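Local coordinates for arginine decarboxylase, A207R protein (Paramecium bursaria Chlorella virus 1, PDB 2NVA), which decarboxylates arginine to agmatine with the help of a pyridoxal 5'-phosphate cofactor, as a viral relative of the eukaryotic ornithine decarboxylases, at residues A[19-30]-A[256-265]. Sequence-based numbering, arbitrary orientation.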
ATOM      1  N   PHE A  19     -17.843  -3.488   1.327  1.00 12.21           N
ATOM      2  CA  PHE A  19     -17.983  -4.848   0.783  1.00 12.25           C
ATOM      3  C   PHE A  19     -17.905  -4.888  -0.736  1.00 12.41           C
ATOM      4  O   PHE A  19     -18.416  -3.999  -1.424  1.00 12.43           O
ATOM      5  CB  PHE A  19     -19.262  -5.553   1.307  1.00 12.02           C
ATOM      6  CG  PHE A  19     -20.570  -4.861   0.939  1.00 12.22           C
ATOM      7  CD1 PHE A  19     -21.291  -5.254  -0.196  1.00 12.80           C
ATOM      8  CD2 PHE A  19     -21.104  -3.853   1.751  1.00 12.60           C
ATOM      9  CE1 PHE A  19     -22.513  -4.639  -0.521  1.00 13.08           C
ATOM     10  CE2 PHE A  19     -22.305  -3.218   1.428  1.00 12.47           C
ATOM     11  CZ  PHE A  19     -23.022  -3.616   0.293  1.00 12.44           C
ATOM     12  N   TYR A  20     -17.239  -5.925  -1.238  1.00 12.59           N
ATOM     13  CA  TYR A  20     -17.204  -6.213  -2.662  1.00 12.12           C
ATOM     14  C   TYR A  20     -18.415  -7.054  -3.015  1.00 12.59           C
ATOM     15  O   TYR A  20     -18.779  -7.951  -2.251  1.00 12.91           O
ATOM     16  CB  TYR A  20     -15.938  -6.990  -3.019  1.00 13.08           C
ATOM     17  CG  TYR A  20     -14.688  -6.156  -2.909  1.00 11.75           C
ATOM     18  CD1 TYR A  20     -14.200  -5.445  -4.014  1.00 12.11           C
ATOM     19  CD2 TYR A  20     -13.996  -6.069  -1.709  1.00 12.14           C
ATOM     20  CE1 TYR A  20     -13.051  -4.664  -3.920  1.00 12.58           C
ATOM     21  CE2 TYR A  20     -12.844  -5.282  -1.599  1.00 12.40           C
ATOM     22  CZ  TYR A  20     -12.377  -4.585  -2.706  1.00 12.76           C
ATOM     23  OH  TYR A  20     -11.237  -3.821  -2.602  1.00 12.39           O
ATOM     24  N   VAL A  21     -19.042  -6.751  -4.152  1.00 12.19           N
ATOM     25  CA  VAL A  21     -20.077  -7.631  -4.712  1.00 12.56           C
ATOM     26  C   VAL A  21     -19.503  -8.185  -6.004  1.00 12.46           C
ATOM     27  O   VAL A  21     -19.282  -7.436  -6.962  1.00 13.00           O
ATOM     28  CB  VAL A  21     -21.420  -6.896  -4.977  1.00 12.34           C
ATOM     29  CG1 VAL A  21     -22.461  -7.864  -5.577  1.00 12.88           C
ATOM     30  CG2 VAL A  21     -21.925  -6.232  -3.698  1.00 13.30           C
ATOM     31  N   SER A  22     -19.260  -9.494  -6.013  1.00 12.51           N
ATOM     32  CA  SER A  22     -18.501 -10.134  -7.086  1.00 12.58           C
ATOM     33  C   SER A  22     -19.374 -11.089  -7.871  1.00 12.67           C
ATOM     34  O   SER A  22     -20.186 -11.805  -7.282  1.00 12.53           O
ATOM     35  CB  SER A  22     -17.304 -10.875  -6.490  1.00 13.28           C
ATOM     36  OG  SER A  22     -16.488  -9.958  -5.770  1.00 12.84           O
ATOM     37  N   SER A  23     -19.211 -11.099  -9.190  1.00 13.23           N
ATOM     38  CA  SER A  23     -20.046 -11.947 -10.048  1.00 13.85           C
ATOM     39  C   SER A  23     -19.237 -12.858 -10.968  1.00 13.61           C
ATOM     40  O   SER A  23     -18.721 -12.408 -11.994  1.00 13.02           O
ATOM     41  CB  SER A  23     -21.022 -11.109 -10.877  1.00 15.16           C
ATOM     42  OG  SER A  23     -20.346  -9.981 -11.405  1.00 17.90           O
ATOM     43  N   PRO A  24     -19.140 -14.144 -10.604  1.00 13.34           N
ATOM     44  CA  PRO A  24     -18.484 -15.124 -11.466  1.00 13.15           C
ATOM     45  C   PRO A  24     -19.056 -15.161 -12.889  1.00 13.15           C
ATOM     46  O   PRO A  24     -18.298 -15.381 -13.838  1.00 12.96           O
ATOM     47  CB  PRO A  24     -18.726 -16.458 -10.747  1.00 13.81           C
ATOM     48  CG  PRO A  24     -18.980 -16.085  -9.324  1.00 14.19           C
ATOM     49  CD  PRO A  24     -19.589 -14.718  -9.318  1.00 13.48           C
ATOM     50  N   LYS A  25     -20.363 -14.934 -13.043  1.00 13.00           N
ATOM     51  CA  LYS A  25     -21.004 -14.991 -14.370  1.00 13.72           C
ATOM     52  C   LYS A  25     -20.448 -13.929 -15.319  1.00 13.27           C
ATOM     53  O   LYS A  25     -20.319 -14.168 -16.523  1.00 13.00           O
ATOM     54  CB  LYS A  25     -22.520 -14.835 -14.247  1.00 14.43           C
ATOM     55  CG  LYS A  25     -23.154 -15.819 -13.261  1.00 16.31           C
ATOM     56  CD  LYS A  25     -23.270 -17.224 -13.833  1.00 18.44           C
ATOM     57  CE  LYS A  25     -23.532 -18.272 -12.726  1.00 19.78           C
ATOM     58  NZ  LYS A  25     -22.290 -18.443 -11.854  1.00 19.59           N
ATOM     59  N   ILE A  26     -20.127 -12.754 -14.780  1.00 12.87           N
ATOM     60  CA  ILE A  26     -19.492 -11.720 -15.584  1.00 13.10           C
ATOM     61  C   ILE A  26     -18.184 -12.230 -16.177  1.00 12.89           C
ATOM     62  O   ILE A  26     -17.926 -12.066 -17.371  1.00 13.40           O
ATOM     63  CB  ILE A  26     -19.299 -10.390 -14.788  1.00 13.35           C
ATOM     64  CG1 ILE A  26     -20.639  -9.645 -14.700  1.00 14.12           C
ATOM     65  CG2 ILE A  26     -18.231  -9.505 -15.451  1.00 14.25           C
ATOM     66  CD1 ILE A  26     -20.559  -8.296 -13.950  1.00 15.98           C
ATOM     67  N   VAL A  27     -17.372 -12.871 -15.346  1.00 13.11           N
ATOM     68  CA  VAL A  27     -16.069 -13.380 -15.773  1.00 12.41           C
ATOM     69  C   VAL A  27     -16.235 -14.539 -16.761  1.00 12.69           C
ATOM     70  O   VAL A  27     -15.513 -14.595 -17.752  1.00 12.68           O
ATOM     71  CB  VAL A  27     -15.218 -13.790 -14.565  1.00 12.51           C
ATOM     72  CG1 VAL A  27     -13.915 -14.518 -14.998  1.00 12.41           C
ATOM     73  CG2 VAL A  27     -14.887 -12.545 -13.747  1.00 12.29           C
ATOM     74  N   GLU A  28     -17.199 -15.429 -16.501  1.00 12.42           N
ATOM     75  CA  GLU A  28     -17.528 -16.501 -17.463  1.00 13.26           C
ATOM     76  C   GLU A  28     -17.852 -15.960 -18.852  1.00 13.10           C
ATOM     77  O   GLU A  28     -17.330 -16.464 -19.858  1.00 13.24           O
ATOM     78  CB  GLU A  28     -18.678 -17.378 -16.954  1.00 13.85           C
ATOM     79  CG  GLU A  28     -18.303 -18.172 -15.694  1.00 14.55           C
ATOM     80  CD  GLU A  28     -19.466 -18.958 -15.119  1.00 16.99           C
ATOM     81  OE1 GLU A  28     -19.198 -20.026 -14.514  1.00 16.43           O
ATOM     82  OE2 GLU A  28     -20.639 -18.518 -15.270  1.00 16.35           O
ATOM     83  N   ASP A  29     -18.708 -14.941 -18.910  1.00 13.17           N
ATOM     84  CA  ASP A  29     -19.046 -14.296 -20.173  1.00 13.21           C
ATOM     85  C   ASP A  29     -17.826 -13.688 -20.841  1.00 13.16           C
ATOM     86  O   ASP A  29     -17.681 -13.776 -22.052  1.00 12.72           O
ATOM     87  CB  ASP A  29     -20.138 -13.238 -19.970  1.00 13.94           C
ATOM     88  CG  ASP A  29     -21.474 -13.848 -19.571  1.00 14.29           C
ATOM     89  OD1 ASP A  29     -22.345 -13.082 -19.105  1.00 16.01           O
ATOM     90  OD2 ASP A  29     -21.675 -15.086 -19.732  1.00 16.45           O
ATOM     91  N   LEU A  30     -16.939 -13.080 -20.045  1.00 12.70           N
ATOM     92  CA  LEU A  30     -15.727 -12.485 -20.587  1.00 12.82           C
ATOM     93  C   LEU A  30     -14.724 -13.525 -21.069  1.00 12.95           C
ATOM     94  O   LEU A  30     -13.981 -13.259 -22.016  1.00 13.04           O
ATOM     95  CB  LEU A  30     -15.058 -11.533 -19.575  1.00 12.82           C
ATOM     96  CG  LEU A  30     -15.752 -10.170 -19.407  1.00 13.09           C
ATOM     97  CD1 LEU A  30     -15.240  -9.424 -18.189  1.00 13.02           C
ATOM     98  CD2 LEU A  30     -15.572  -9.307 -20.670  1.00 15.03           C
ATOM     99  N   PHE A 256      -8.119  -7.624 -17.718  1.00 12.04           N
ATOM    100  CA  PHE A 256      -9.157  -7.943 -18.700  1.00 12.19           C
ATOM    101  C   PHE A 256     -10.314  -8.700 -18.046  1.00 12.35           C
ATOM    102  O   PHE A 256     -11.482  -8.387 -18.291  1.00 12.42           O
ATOM    103  CB  PHE A 256      -8.605  -8.735 -19.898  1.00 12.31           C
ATOM    104  CG  PHE A 256      -9.625  -8.983 -20.993  1.00 11.76           C
ATOM    105  CD1 PHE A 256      -9.730  -8.110 -22.072  1.00 12.70           C
ATOM    106  CD2 PHE A 256     -10.484 -10.088 -20.931  1.00 12.55           C
ATOM    107  CE1 PHE A 256     -10.690  -8.337 -23.082  1.00 13.48           C
ATOM    108  CE2 PHE A 256     -11.447 -10.320 -21.928  1.00 13.04           C
ATOM    109  CZ  PHE A 256     -11.543  -9.446 -23.001  1.00 12.36           C
ATOM    110  N   PHE A 257      -9.985  -9.679 -17.211  1.00 12.37           N
ATOM    111  CA  PHE A 257     -11.004 -10.480 -16.525  1.00 12.72           C
ATOM    112  C   PHE A 257     -11.412  -9.928 -15.170  1.00 12.96           C
ATOM    113  O   PHE A 257     -12.572 -10.037 -14.782  1.00 13.31           O
ATOM    114  CB  PHE A 257     -10.538 -11.931 -16.374  1.00 12.52           C
ATOM    115  CG  PHE A 257     -10.305 -12.619 -17.682  1.00 13.36           C
ATOM    116  CD1 PHE A 257     -11.370 -12.883 -18.540  1.00 12.70           C
ATOM    117  CD2 PHE A 257      -9.029 -13.003 -18.067  1.00 13.05           C
ATOM    118  CE1 PHE A 257     -11.167 -13.512 -19.770  1.00 13.53           C
ATOM    119  CE2 PHE A 257      -8.811 -13.632 -19.299  1.00 12.93           C
ATOM    120  CZ  PHE A 257      -9.893 -13.891 -20.149  1.00 12.55           C
ATOM    121  N   ALA A 258     -10.452  -9.351 -14.448  1.00 12.89           N
ATOM    122  CA  ALA A 258     -10.687  -8.956 -13.050  1.00 13.03           C
ATOM    123  C   ALA A 258     -11.430  -7.631 -12.909  1.00 12.88           C
ATOM    124  O   ALA A 258     -12.176  -7.442 -11.945  1.00 13.11           O
ATOM    125  CB  ALA A 258      -9.371  -8.934 -12.269  1.00 12.74           C
ATOM    126  N   GLU A 259     -11.229  -6.704 -13.845  1.00 13.03           N
ATOM    127  CA  GLU A 259     -11.795  -5.349 -13.660  1.00 13.08           C
ATOM    128  C   GLU A 259     -13.295  -5.364 -13.322  1.00 12.85           C
ATOM    129  O   GLU A 259     -13.716  -4.797 -12.309  1.00 12.77           O
ATOM    130  CB  GLU A 259     -11.534  -4.458 -14.875  1.00 13.22           C
ATOM    131  CG  GLU A 259     -12.138  -3.045 -14.738  1.00 14.16           C
ATOM    132  CD  GLU A 259     -11.800  -2.113 -15.897  1.00 15.82           C
ATOM    133  OE1 GLU A 259     -10.993  -2.488 -16.779  1.00 15.53           O
ATOM    134  OE2 GLU A 259     -12.338  -0.976 -15.926  1.00 15.68           O
ATOM    135  N   HIS A 260     -14.086  -6.024 -14.163  1.00 12.25           N
ATOM    136  CA  HIS A 260     -15.545  -5.950 -14.059  1.00 12.51           C
ATOM    137  C   HIS A 260     -16.134  -7.001 -13.131  1.00 12.29           C
ATOM    138  O   HIS A 260     -17.352  -7.085 -12.967  1.00 12.36           O
ATOM    139  CB  HIS A 260     -16.172  -6.072 -15.455  1.00 12.39           C
ATOM    140  CG  HIS A 260     -15.654  -5.057 -16.427  1.00 13.36           C
ATOM    141  ND1 HIS A 260     -15.799  -3.698 -16.229  1.00 14.41           N
ATOM    142  CD2 HIS A 260     -14.995  -5.201 -17.601  1.00 13.75           C
ATOM    143  CE1 HIS A 260     -15.239  -3.049 -17.236  1.00 14.32           C
ATOM    144  NE2 HIS A 260     -14.754  -3.940 -18.086  1.00 14.38           N
ATOM    145  N   TYR A 261     -15.264  -7.802 -12.535  1.00 12.29           N
ATOM    146  CA  TYR A 261     -15.696  -8.873 -11.650  1.00 12.57           C
ATOM    147  C   TYR A 261     -16.474  -8.376 -10.423  1.00 12.76           C
ATOM    148  O   TYR A 261     -17.405  -9.039  -9.956  1.00 12.75           O
ATOM    149  CB  TYR A 261     -14.474  -9.681 -11.201  1.00 12.46           C
ATOM    150  CG  TYR A 261     -14.753 -10.816 -10.218  1.00 12.32           C
ATOM    151  CD1 TYR A 261     -15.725 -11.787 -10.477  1.00 12.75           C
ATOM    152  CD2 TYR A 261     -13.987 -10.951  -9.046  1.00 11.81           C
ATOM    153  CE1 TYR A 261     -15.954 -12.833  -9.580  1.00 12.25           C
ATOM    154  CE2 TYR A 261     -14.198 -11.973  -8.158  1.00 10.91           C
ATOM    155  CZ  TYR A 261     -15.180 -12.927  -8.424  1.00 12.54           C
ATOM    156  OH  TYR A 261     -15.385 -13.957  -7.532  1.00 13.46           O
ATOM    157  N   SER A 262     -16.061  -7.226  -9.898  1.00 12.62           N
ATOM    158  CA  SER A 262     -16.565  -6.723  -8.626  1.00 12.35           C
ATOM    159  C   SER A 262     -16.957  -5.254  -8.693  1.00 12.52           C
ATOM    160  O   SER A 262     -16.436  -4.503  -9.509  1.00 11.90           O
ATOM    161  CB  SER A 262     -15.503  -6.883  -7.529  1.00 12.43           C
ATOM    162  OG  SER A 262     -15.090  -8.236  -7.408  1.00 13.80           O
ATOM    163  N   VAL A 263     -17.895  -4.871  -7.824  1.00 12.72           N
ATOM    164  CA  VAL A 263     -18.085  -3.460  -7.462  1.00 12.36           C
ATOM    165  C   VAL A 263     -17.706  -3.347  -5.990  1.00 12.50           C
ATOM    166  O   VAL A 263     -17.730  -4.345  -5.279  1.00 13.18           O
ATOM    167  CB  VAL A 263     -19.538  -2.952  -7.716  1.00 12.95           C
ATOM    168  CG1 VAL A 263     -19.925  -3.126  -9.207  1.00 11.77           C
ATOM    169  CG2 VAL A 263     -20.554  -3.665  -6.812  1.00 13.85           C
ATOM    170  N   LEU A 264     -17.344  -2.152  -5.535  1.00 12.04           N
ATOM    171  CA  LEU A 264     -16.998  -1.954  -4.121  1.00 12.01           C
ATOM    172  C   LEU A 264     -17.964  -0.955  -3.492  1.00 11.68           C
ATOM    173  O   LEU A 264     -18.006   0.187  -3.895  1.00 12.10           O
ATOM    174  CB  LEU A 264     -15.552  -1.478  -3.965  1.00 12.27           C
ATOM    175  CG  LEU A 264     -15.045  -1.202  -2.539  1.00 12.08           C
ATOM    176  CD1 LEU A 264     -15.304  -2.359  -1.571  1.00 12.29           C
ATOM    177  CD2 LEU A 264     -13.541  -0.869  -2.593  1.00 13.39           C
ATOM    178  N   ALA A 265     -18.731  -1.420  -2.512  1.00 12.13           N
ATOM    179  CA  ALA A 265     -19.703  -0.587  -1.798  1.00 11.51           C
ATOM    180  C   ALA A 265     -19.079  -0.045  -0.514  1.00 11.60           C
ATOM    181  O   ALA A 265     -18.419  -0.782   0.217  1.00 11.38           O
ATOM    182  CB  ALA A 265     -20.950  -1.389  -1.474  1.00 11.65           C
TER
HETATM  183  O   HOH W   1     -19.952  -7.464  -9.643  1.00 14.74           O
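Tyr261 shows how one ring can plug the corner where strand 18-22 gives way to helix 24-37 and helix 255-258 to strand 262-274. With CG anti to the backbone N (chi1 178°), its side chain enters the angle between strand 18-22 and helix 24-37. Ser22 CB lies over one face, 3.8 Å from the ring centroid, Pro24 borders the edge, and the CG2 branch of Val27 presses on CD1 at 3.5 Å. The phenol end continues to Asp52, which hydrogen-bonds OH.

Beyond the corner, 19-22 and 262-265 run antiparallel, and smaller knobs meet flat rings. Leu264 sets its CD1 methyl almost centrally over the Tyr20 ring, 6° off the normal, while CD2 reaches past it to the hydroxyl end. On the other side of the sheet, Phe19 has chi1 61°, which sets one face of its ring over Ala265 CB, the methyl offset toward the rim and 3.5 Å from CZ; Val21 CB packs on Val263 CG2, and helix 2-11 covers Phe19 and Val21. Toward the helices, Leu30 fills the hollow between Phe256, Phe257 and His260, its carbonyl oxygen meeting the edges of both phenylalanine rings, and Ile26 lies across the His260 backbone carbonyl.

Paired backbone bonds join Phe19 to Ala265 and Val21 to Val263, and Ser23 N closes the ladder on Tyr261 O at 2.8 Å. A water donates to that same oxygen and to Val21 O while accepting from Ser23 OG. Between the buried serines, Ser22 OG and Ser262 OG bond at 2.8 Å.

The contact thus ties helix 24-37 and the short helix 255-258, which follows barrel strand 248-251, to the sheet of the beta domain. Its chemistry implies a largely apolar seam whose backbone and serine groups are paired across it, while Asp52 holds the end of Tyr261, and Ser349 and Ala219 that of His260, fastening the domain junction next to Gly254 and Arg255, which bind pyridoxal 5'-phosphate.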